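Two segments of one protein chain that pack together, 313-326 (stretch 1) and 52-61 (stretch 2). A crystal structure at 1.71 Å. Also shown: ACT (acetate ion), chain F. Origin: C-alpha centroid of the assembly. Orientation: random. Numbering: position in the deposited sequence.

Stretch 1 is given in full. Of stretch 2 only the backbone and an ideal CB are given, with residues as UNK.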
ATOM      1  N   SER A 313      23.575  -5.665   5.177  1.00 13.25           N
ATOM      2  CA  SER A 313      24.910  -5.271   5.630  1.00 15.91           C
ATOM      3  C   SER A 313      25.922  -5.316   4.496  1.00 13.30           C
ATOM      4  O   SER A 313      26.721  -4.384   4.342  1.00 16.08           O
ATOM      5  CB  SER A 313      25.383  -6.137   6.790  1.00 16.33           C
ATOM      6  OG  SER A 313      24.588  -5.870   7.926  1.00 18.91           O
ATOM      7  N   LEU A 314      25.889  -6.387   3.707  1.00 11.07           N
ATOM      8  CA  LEU A 314      26.819  -6.514   2.580  1.00 12.71           C
ATOM      9  C   LEU A 314      26.579  -5.392   1.572  1.00 14.84           C
ATOM     10  O   LEU A 314      27.517  -4.763   1.090  1.00 13.00           O
ATOM     11  CB  LEU A 314      26.666  -7.862   1.887  1.00 12.43           C
ATOM     12  CG  LEU A 314      27.437  -7.972   0.564  1.00 24.49           C
ATOM     13  CD1 LEU A 314      28.951  -7.936   0.813  1.00 19.66           C
ATOM     14  CD2 LEU A 314      27.042  -9.217  -0.222  1.00 30.01           C
ATOM     15  N   ASN A 315      25.316  -5.126   1.270  1.00 12.61           N
ATOM     16  CA  ASN A 315      24.993  -4.091   0.290  1.00 12.67           C
ATOM     17  C   ASN A 315      25.398  -2.708   0.752  1.00 12.59           C
ATOM     18  O   ASN A 315      25.919  -1.906  -0.041  1.00 12.53           O
ATOM     19  CB  ASN A 315      23.506  -4.126  -0.084  1.00 12.52           C
ATOM     20  CG  ASN A 315      23.182  -5.205  -1.089  1.00 12.12           C
ATOM     21  OD1 ASN A 315      24.076  -5.787  -1.728  1.00 15.05           O
ATOM     22  ND2 ASN A 315      21.886  -5.473  -1.262  1.00 14.24           N
ATOM     23  N   ASN A 316      25.169  -2.410   2.026  1.00 11.02           N
ATOM     24  CA  ASN A 316      25.574  -1.107   2.542  1.00 10.54           C
ATOM     25  C   ASN A 316      27.093  -0.994   2.529  1.00 11.02           C
ATOM     26  O   ASN A 316      27.632   0.070   2.223  1.00 10.83           O
ATOM     27  CB  ASN A 316      25.006  -0.839   3.941  1.00 11.61           C
ATOM     28  CG  ASN A 316      23.675  -0.108   3.895  1.00 13.49           C
ATOM     29  OD1 ASN A 316      23.005  -0.091   2.855  1.00 14.20           O
ATOM     30  ND2 ASN A 316      23.293   0.516   5.009  1.00 14.55           N
ATOM     31  N   PHE A 317      27.786  -2.088   2.815  1.00 11.48           N
ATOM     32  CA  PHE A 317      29.238  -2.048   2.723  1.00 10.90           C
ATOM     33  C   PHE A 317      29.684  -1.767   1.277  1.00  9.08           C
ATOM     34  O   PHE A 317      30.595  -0.952   1.032  1.00 12.81           O
ATOM     35  CB  PHE A 317      29.881  -3.346   3.222  1.00 10.33           C
ATOM     36  CG  PHE A 317      31.375  -3.314   3.144  1.00 13.81           C
ATOM     37  CD1 PHE A 317      32.116  -2.704   4.147  1.00 15.01           C
ATOM     38  CD2 PHE A 317      32.028  -3.845   2.038  1.00 12.45           C
ATOM     39  CE1 PHE A 317      33.498  -2.647   4.067  1.00 15.37           C
ATOM     40  CE2 PHE A 317      33.403  -3.796   1.942  1.00 14.66           C
ATOM     41  CZ  PHE A 317      34.145  -3.203   2.953  1.00 11.28           C
ATOM     42  N   LYS A 318      29.042  -2.413   0.314  1.00 11.04           N
ATOM     43  CA  LYS A 318      29.425  -2.195  -1.082  1.00 11.96           C
ATOM     44  C   LYS A 318      29.194  -0.742  -1.486  1.00 12.24           C
ATOM     45  O   LYS A 318      30.004  -0.163  -2.210  1.00 10.17           O
ATOM     46  CB  LYS A 318      28.682  -3.160  -2.004  1.00 10.36           C
ATOM     47  CG  LYS A 318      29.220  -4.612  -1.917  1.00 12.94           C
ATOM     48  CD  LYS A 318      28.495  -5.521  -2.898  1.00 15.01           C
ATOM     49  CE  LYS A 318      29.058  -5.362  -4.310  1.00 18.40           C
ATOM     50  NZ  LYS A 318      28.303  -6.234  -5.277  1.00 17.42           N
ATOM     51  N   ARG A 319      28.092  -0.160  -1.026  1.00  9.91           N
ATOM     52  CA  ARG A 319      27.848   1.264  -1.262  1.00 10.96           C
ATOM     53  C   ARG A 319      28.953   2.132  -0.700  1.00 10.38           C
ATOM     54  O   ARG A 319      29.400   3.078  -1.362  1.00 13.21           O
ATOM     55  CB  ARG A 319      26.502   1.691  -0.662  1.00 10.87           C
ATOM     56  CG  ARG A 319      25.303   1.124  -1.396  1.00  9.93           C
ATOM     57  CD  ARG A 319      24.026   1.565  -0.661  1.00  9.21           C
ATOM     58  NE  ARG A 319      22.819   1.099  -1.345  1.00 12.71           N
ATOM     59  CZ  ARG A 319      22.177   1.789  -2.284  1.00 15.02           C
ATOM     60  NH1 ARG A 319      22.617   2.987  -2.643  1.00 12.07           N
ATOM     61  NH2 ARG A 319      21.106   1.267  -2.883  1.00 13.43           N
ATOM     62  N   LEU A 320      29.401   1.816   0.515  1.00 11.09           N
ATOM     63  CA  LEU A 320      30.473   2.585   1.135  1.00 11.38           C
ATOM     64  C   LEU A 320      31.762   2.459   0.307  1.00 11.44           C
ATOM     65  O   LEU A 320      32.482   3.449   0.102  1.00 12.66           O
ATOM     66  CB  LEU A 320      30.720   2.104   2.570  1.00 11.65           C
ATOM     67  CG  LEU A 320      32.031   2.570   3.211  1.00 12.47           C
ATOM     68  CD1 LEU A 320      32.042   4.078   3.415  1.00 14.82           C
ATOM     69  CD2 LEU A 320      32.295   1.830   4.529  1.00 12.88           C
ATOM     70  N   PHE A 321      32.057   1.244  -0.152  1.00 11.43           N
ATOM     71  CA  PHE A 321      33.267   1.026  -0.941  1.00 14.62           C
ATOM     72  C   PHE A 321      33.214   1.878  -2.195  1.00 14.49           C
ATOM     73  O   PHE A 321      34.198   2.531  -2.561  1.00 12.82           O
ATOM     74  CB  PHE A 321      33.446  -0.446  -1.327  1.00 13.76           C
ATOM     75  CG  PHE A 321      34.728  -0.715  -2.073  1.00 12.77           C
ATOM     76  CD1 PHE A 321      35.922  -0.876  -1.377  1.00 14.33           C
ATOM     77  CD2 PHE A 321      34.745  -0.781  -3.459  1.00 15.67           C
ATOM     78  CE1 PHE A 321      37.117  -1.117  -2.048  1.00 18.20           C
ATOM     79  CE2 PHE A 321      35.936  -1.021  -4.142  1.00 15.09           C
ATOM     80  CZ  PHE A 321      37.126  -1.182  -3.428  1.00 18.51           C
ATOM     81  N   LEU A 322      32.062   1.875  -2.854  1.00 11.63           N
ATOM     82  CA  LEU A 322      31.873   2.700  -4.041  1.00 12.11           C
ATOM     83  C   LEU A 322      32.059   4.185  -3.739  1.00 14.14           C
ATOM     84  O   LEU A 322      32.709   4.895  -4.507  1.00 12.76           O
ATOM     85  CB  LEU A 322      30.485   2.471  -4.642  1.00  9.78           C
ATOM     86  CG  LEU A 322      30.350   1.116  -5.336  1.00 10.45           C
ATOM     87  CD1 LEU A 322      28.875   0.862  -5.648  1.00 10.89           C
ATOM     88  CD2 LEU A 322      31.196   1.029  -6.629  1.00 10.10           C
ATOM     89  N   ALA A 323      31.491   4.658  -2.634  1.00  9.84           N
ATOM     90  CA  ALA A 323      31.587   6.070  -2.287  1.00 14.81           C
ATOM     91  C   ALA A 323      33.040   6.435  -2.010  1.00 15.39           C
ATOM     92  O   ALA A 323      33.534   7.464  -2.469  1.00 12.51           O
ATOM     93  CB  ALA A 323      30.704   6.404  -1.078  1.00 14.20           C
ATOM     94  N   ASP A 324      33.721   5.572  -1.264  1.00 12.63           N
ATOM     95  CA  ASP A 324      35.135   5.784  -0.942  1.00 14.25           C
ATOM     96  C   ASP A 324      35.960   5.862  -2.223  1.00 15.01           C
ATOM     97  O   ASP A 324      36.882   6.677  -2.328  1.00 16.76           O
ATOM     98  CB  ASP A 324      35.628   4.637  -0.051  1.00 15.00           C
ATOM     99  CG  ASP A 324      37.103   4.758   0.316  1.00 17.60           C
ATOM    100  OD1 ASP A 324      37.516   5.797   0.876  1.00 18.76           O
ATOM    101  OD2 ASP A 324      37.838   3.795   0.060  1.00 22.94           O
ATOM    102  N   ARG A 325      35.618   5.031  -3.198  1.00 12.90           N
ATOM    103  CA  ARG A 325      36.381   4.956  -4.451  1.00 12.48           C
ATOM    104  C   ARG A 325      36.174   6.228  -5.281  1.00 15.48           C
ATOM    105  O   ARG A 325      37.132   6.764  -5.838  1.00 16.11           O
ATOM    106  CB  ARG A 325      35.981   3.705  -5.231  1.00 14.55           C
ATOM    107  CG  ARG A 325      36.939   3.317  -6.369  1.00 13.62           C
ATOM    108  CD  ARG A 325      36.702   1.861  -6.768  1.00 10.99           C
ATOM    109  NE  ARG A 325      37.652   1.368  -7.778  1.00 16.54           N
ATOM    110  CZ  ARG A 325      37.457   1.412  -9.096  1.00 18.45           C
ATOM    111  NH1 ARG A 325      36.358   1.950  -9.589  1.00 15.35           N
ATOM    112  NH2 ARG A 325      38.369   0.910  -9.930  1.00 18.83           N
ATOM    113  N   TYR A 326      34.934   6.717  -5.348  1.00 14.41           N
ATOM    114  CA  TYR A 326      34.672   8.012  -5.981  1.00 15.48           C
ATOM    115  C   TYR A 326      35.449   9.118  -5.298  1.00 14.12           C
ATOM    116  O   TYR A 326      36.046   9.974  -5.956  1.00 15.66           O
ATOM    117  CB  TYR A 326      33.187   8.381  -5.880  1.00 15.73           C
ATOM    118  CG  TYR A 326      32.279   7.877  -6.976  1.00 13.98           C
ATOM    119  CD1 TYR A 326      32.668   7.900  -8.317  1.00 12.43           C
ATOM    120  CD2 TYR A 326      31.005   7.418  -6.669  1.00 14.14           C
ATOM    121  CE1 TYR A 326      31.809   7.465  -9.316  1.00 15.21           C
ATOM    122  CE2 TYR A 326      30.141   6.982  -7.654  1.00 11.05           C
ATOM    123  CZ  TYR A 326      30.551   7.007  -8.977  1.00 15.13           C
ATOM    124  OH  TYR A 326      29.685   6.568  -9.944  1.00 15.38           O
ATOM    125  N   UNK A  52      39.406 -10.108  -1.207  1.00 18.19           N
ATOM    126  CA  UNK A  52      39.916  -8.977  -1.986  1.00 15.14           C
ATOM    127  C   UNK A  52      38.660  -8.271  -2.461  1.00 11.95           C
ATOM    128  O   UNK A  52      37.887  -8.864  -3.206  1.00 17.26           O
ATOM    129  CB  UNK A  52      40.824  -9.403  -3.141  1.00 15.14           C
ATOM    130  N   UNK A  53      38.423  -7.051  -1.995  1.00 15.46           N
ATOM    131  CA  UNK A  53      37.111  -6.442  -2.235  1.00 16.92           C
ATOM    132  C   UNK A  53      36.806  -6.340  -3.713  1.00 14.73           C
ATOM    133  O   UNK A  53      35.712  -6.733  -4.145  1.00 14.31           O
ATOM    134  CB  UNK A  53      37.040  -5.053  -1.597  1.00 16.92           C
ATOM    135  N   UNK A  54      37.752  -5.817  -4.491  1.00 13.49           N
ATOM    136  CA  UNK A  54      37.477  -5.568  -5.908  1.00 16.33           C
ATOM    137  C   UNK A  54      37.102  -6.848  -6.638  1.00 17.79           C
ATOM    138  O   UNK A  54      36.147  -6.880  -7.402  1.00 16.75           O
ATOM    139  CB  UNK A  54      38.691  -4.925  -6.580  1.00 16.33           C
ATOM    140  N   UNK A  55      37.825  -7.929  -6.383  1.00 15.05           N
ATOM    141  CA  UNK A  55      37.500  -9.173  -7.055  1.00 15.11           C
ATOM    142  C   UNK A  55      36.322  -9.921  -6.425  1.00 15.52           C
ATOM    143  O   UNK A  55      35.407 -10.380  -7.134  1.00 18.94           O
ATOM    144  CB  UNK A  55      38.733 -10.079  -7.065  1.00 15.11           C
ATOM    145  N   UNK A  56      36.342 -10.074  -5.102  1.00 17.00           N
ATOM    146  CA  UNK A  56      35.397 -10.988  -4.458  1.00 13.45           C
ATOM    147  C   UNK A  56      34.007 -10.391  -4.286  1.00 20.28           C
ATOM    148  O   UNK A  56      33.005 -11.110  -4.395  1.00 18.85           O
ATOM    149  CB  UNK A  56      35.937 -11.411  -3.091  1.00 13.45           C
ATOM    150  N   UNK A  57      33.936  -9.084  -4.039  1.00 16.57           N
ATOM    151  CA  UNK A  57      32.627  -8.445  -3.884  1.00 14.19           C
ATOM    152  C   UNK A  57      32.099  -7.847  -5.180  1.00 17.98           C
ATOM    153  O   UNK A  57      30.892  -7.803  -5.389  1.00 17.63           O
ATOM    154  CB  UNK A  57      32.707  -7.351  -2.818  1.00 14.19           C
ATOM    155  N   UNK A  58      32.998  -7.381  -6.048  1.00 12.64           N
ATOM    156  CA  UNK A  58      32.575  -6.654  -7.245  1.00 12.39           C
ATOM    157  C   UNK A  58      32.847  -7.370  -8.560  1.00 13.35           C
ATOM    158  O   UNK A  58      32.381  -6.930  -9.609  1.00 14.18           O
ATOM    159  CB  UNK A  58      33.269  -5.291  -7.276  1.00 12.39           C
ATOM    160  N   UNK A  59      33.591  -8.465  -8.495  1.00 12.07           N
ATOM    161  CA  UNK A  59      34.019  -9.182  -9.706  1.00 11.26           C
ATOM    162  C   UNK A  59      34.592  -8.206 -10.749  1.00 12.56           C
ATOM    163  O   UNK A  59      34.216  -8.246 -11.926  1.00 16.82           O
ATOM    164  CB  UNK A  59      32.846  -9.961 -10.304  1.00 11.26           C
ATOM    165  N   UNK A  60      35.501  -7.342 -10.299  1.00 12.21           N
ATOM    166  CA  UNK A  60      36.079  -6.272 -11.124  1.00 12.08           C
ATOM    167  C   UNK A  60      36.620  -6.849 -12.436  1.00 13.68           C
ATOM    168  O   UNK A  60      37.440  -7.775 -12.425  1.00 16.78           O
ATOM    169  CB  UNK A  60      37.191  -5.546 -10.364  1.00 12.08           C
ATOM    170  N   UNK A  61      36.137  -6.328 -13.558  1.00 14.70           N
ATOM    171  CA  UNK A  61      36.663  -6.718 -14.868  1.00 17.26           C
ATOM    172  C   UNK A  61      37.069  -5.429 -15.556  1.00 16.61           C
ATOM    173  O   UNK A  61      36.284  -4.858 -16.299  1.00 18.31           O
ATOM    174  CB  UNK A  61      35.644  -7.505 -15.694  1.00 17.26           C
TER
HETATM  175  C   ACT F 504      19.963   3.518  -4.972  1.00 25.89           C
HETATM  176  O   ACT F 504      21.076   3.547  -4.474  1.00 48.80           O
HETATM  177  OXT ACT F 504      19.336   2.465  -4.978  1.00 43.09           O
HETATM  178  CH3 ACT F 504      19.394   4.772  -5.589  1.00 30.91           C

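Position 52 lies just before a short helix, and its ideal CB has nothing of stretch 1 within 5.5 Å. A residue that can cap the helix would suit: Asp, Asn, Ser or Thr. It is Asp52. Asp52 OD1 accepts from the backbone N of position 55 at 2.9 Å, a capping bond.

Position 53 points toward stretch 1. Its ideal CB is 4.0 Å from Phe321 CE1 and 5.2 Å from Phe317 CE2. With the Phe321 ring close by and the Phe317 ring a little farther off, an aliphatic side chain such as Ile, Leu, Val or Met fits. It is Ile53. Ile53 CG2 sits over one face of the Phe321 ring, 3.5 Å from its centroid, a CH-pi contact. Ile53 CD1 reaches the edge of the Phe317 ring, 4.0 Å from Phe317 CZ.

Position 54 points sideways, with its ideal CB 5.1 Å from Phe321 CZ. The guanidinium of Arg325 lies on this side, so a long acid or amide is reasonable. It is Glu54. Glu54 OE2 lies at the edge of the Phe321 ring, 3.6 Å from Phe321 CZ. A water bridges to Arg325, its O donating to Glu54 OE2 at 2.7 Å and accepting from Arg325 NE at 2.9 Å.

Positions 55 and 56 are out of reach of stretch 1, and polar residues suit both. They are His55 and Asp56. Asp56 OD2 accepts from Asp52 N at 2.7 Å.

Position 57 points toward stretch 1, its ideal CB 4.4 Å from Lys318 CE. The Leu314 and Phe317 side chains and the carbons of Lys318 make an apolar patch here, so Leu, Met or Ile would suit. It is Leu57. Leu57 CD1 lies 3.8 Å from Phe317 CE2, and Leu57 CD2 lies 4.1 Å from Leu314 CD1. Leu57 O accepts a hydrogen bond from Lys318 NZ at 3.0 Å, which any residue here could offer.

Position 58 also points toward stretch 1. Lys318, Phe321 and Leu322 leave room for a large apolar group; Phe, Leu or Met are candidates, and an aromatic face could also meet the lysine. It is Phe58. Lys318 CE lies 3.8 Å from the Phe58 ring centroid, over the face, and Lys318 NZ makes a cation-pi contact. Phe58 CE2 comes within 3.4 Å of Phe321 CD2.

Position 59 has positive phi and faces open space. Gly, Asn or Asp would suit. It is Asn59.

Position 60 points toward stretch 1, but only a long side chain could reach Arg325. Tyr, Glu or Gln could accept from it. It is Tyr60. Tyr60 OH accepts a weak hydrogen bond from Arg325 NH2 at 3.2 Å.

Position 61 is out of reach. It is Gln61.

Stretch 2 (52-61) DIEHDLFNYQ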
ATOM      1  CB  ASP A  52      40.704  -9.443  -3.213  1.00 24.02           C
ATOM      2  CG  ASP A  52      41.142  -8.271  -4.094  1.00 44.68           C
ATOM      3  OD1 ASP A  52      40.479  -7.995  -5.126  1.00 33.93           O
ATOM      4  OD2 ASP A  52      42.141  -7.605  -3.736  1.00 36.65           O
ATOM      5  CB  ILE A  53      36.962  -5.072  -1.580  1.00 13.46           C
ATOM      6  CG1 ILE A  53      36.967  -5.223  -0.067  1.00 17.57           C
ATOM      7  CG2 ILE A  53      35.614  -4.399  -2.015  1.00 12.78           C
ATOM      8  CD1 ILE A  53      37.272  -3.932   0.649  1.00 15.37           C
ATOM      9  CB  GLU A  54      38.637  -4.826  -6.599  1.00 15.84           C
ATOM     10  CG  GLU A  54      38.826  -3.366  -6.128  1.00 17.46           C
ATOM     11  CD  GLU A  54      39.805  -3.212  -4.973  1.00 28.79           C
ATOM     12  OE1 GLU A  54      40.050  -4.199  -4.226  1.00 29.94           O
ATOM     13  OE2 GLU A  54      40.339  -2.085  -4.824  1.00 23.39           O
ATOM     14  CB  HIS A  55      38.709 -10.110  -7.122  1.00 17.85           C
ATOM     15  CG  HIS A  55      38.415 -11.369  -7.870  1.00 20.82           C
ATOM     16  ND1 HIS A  55      38.235 -11.392  -9.239  1.00 24.37           N
ATOM     17  CD2 HIS A  55      38.199 -12.635  -7.440  1.00 23.73           C
ATOM     18  CE1 HIS A  55      37.955 -12.625  -9.620  1.00 30.99           C
ATOM     19  NE2 HIS A  55      37.918 -13.396  -8.547  1.00 24.07           N
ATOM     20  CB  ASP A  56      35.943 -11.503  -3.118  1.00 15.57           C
ATOM     21  CG  ASP A  56      37.180 -12.369  -3.294  1.00 21.80           C
ATOM     22  OD1 ASP A  56      37.156 -13.254  -4.172  1.00 27.00           O
ATOM     23  OD2 ASP A  56      38.166 -12.155  -2.559  1.00 23.61           O
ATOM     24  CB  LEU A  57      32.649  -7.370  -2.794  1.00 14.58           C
ATOM     25  CG  LEU A  57      33.064  -7.855  -1.408  1.00 20.11           C
ATOM     26  CD1 LEU A  57      32.786  -6.778  -0.361  1.00 14.61           C
ATOM     27  CD2 LEU A  57      32.349  -9.162  -1.059  1.00 19.93           C
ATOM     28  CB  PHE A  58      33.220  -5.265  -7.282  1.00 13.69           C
ATOM     29  CG  PHE A  58      32.632  -4.307  -6.285  1.00 10.23           C
ATOM     30  CD1 PHE A  58      31.542  -3.513  -6.638  1.00 12.40           C
ATOM     31  CD2 PHE A  58      33.166  -4.194  -5.001  1.00 12.91           C
ATOM     32  CE1 PHE A  58      30.989  -2.631  -5.725  1.00 12.30           C
ATOM     33  CE2 PHE A  58      32.613  -3.307  -4.074  1.00 13.86           C
ATOM     34  CZ  PHE A  58      31.529  -2.525  -4.441  1.00 14.08           C
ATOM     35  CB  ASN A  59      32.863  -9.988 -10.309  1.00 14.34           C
ATOM     36  CG  ASN A  59      33.328 -10.963 -11.386  1.00 20.33           C
ATOM     37  OD1 ASN A  59      34.447 -11.460 -11.335  1.00 19.18           O
ATOM     38  ND2 ASN A  59      32.463 -11.237 -12.359  1.00 18.18           N
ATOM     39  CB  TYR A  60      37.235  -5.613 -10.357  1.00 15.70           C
ATOM     40  CG  TYR A  60      37.780  -4.308 -10.934  1.00 13.09           C
ATOM     41  CD1 TYR A  60      37.089  -3.598 -11.913  1.00 14.07           C
ATOM     42  CD2 TYR A  60      38.991  -3.805 -10.498  1.00 16.59           C
ATOM     43  CE1 TYR A  60      37.598  -2.407 -12.431  1.00 12.80           C
ATOM     44  CE2 TYR A  60      39.513  -2.617 -11.002  1.00 18.78           C
ATOM     45  CZ  TYR A  60      38.810  -1.917 -11.960  1.00 13.48           C
ATOM     46  OH  TYR A  60      39.335  -0.727 -12.447  1.00 18.45           O
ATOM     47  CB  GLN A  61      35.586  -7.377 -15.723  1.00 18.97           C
ATOM     48  CG  GLN A  61      34.934  -8.634 -15.193  1.00 22.62           C
ATOM     49  CD  GLN A  61      33.902  -9.169 -16.178  1.00 38.83           C
ATOM     50  OE1 GLN A  61      34.250  -9.560 -17.303  1.00 23.73           O
ATOM     51  NE2 GLN A  61      32.622  -9.145 -15.783  1.00 20.26           N
TER
HETATM   52  O   HOH W   1      39.517   0.271  -5.879  1.00 27.19           O
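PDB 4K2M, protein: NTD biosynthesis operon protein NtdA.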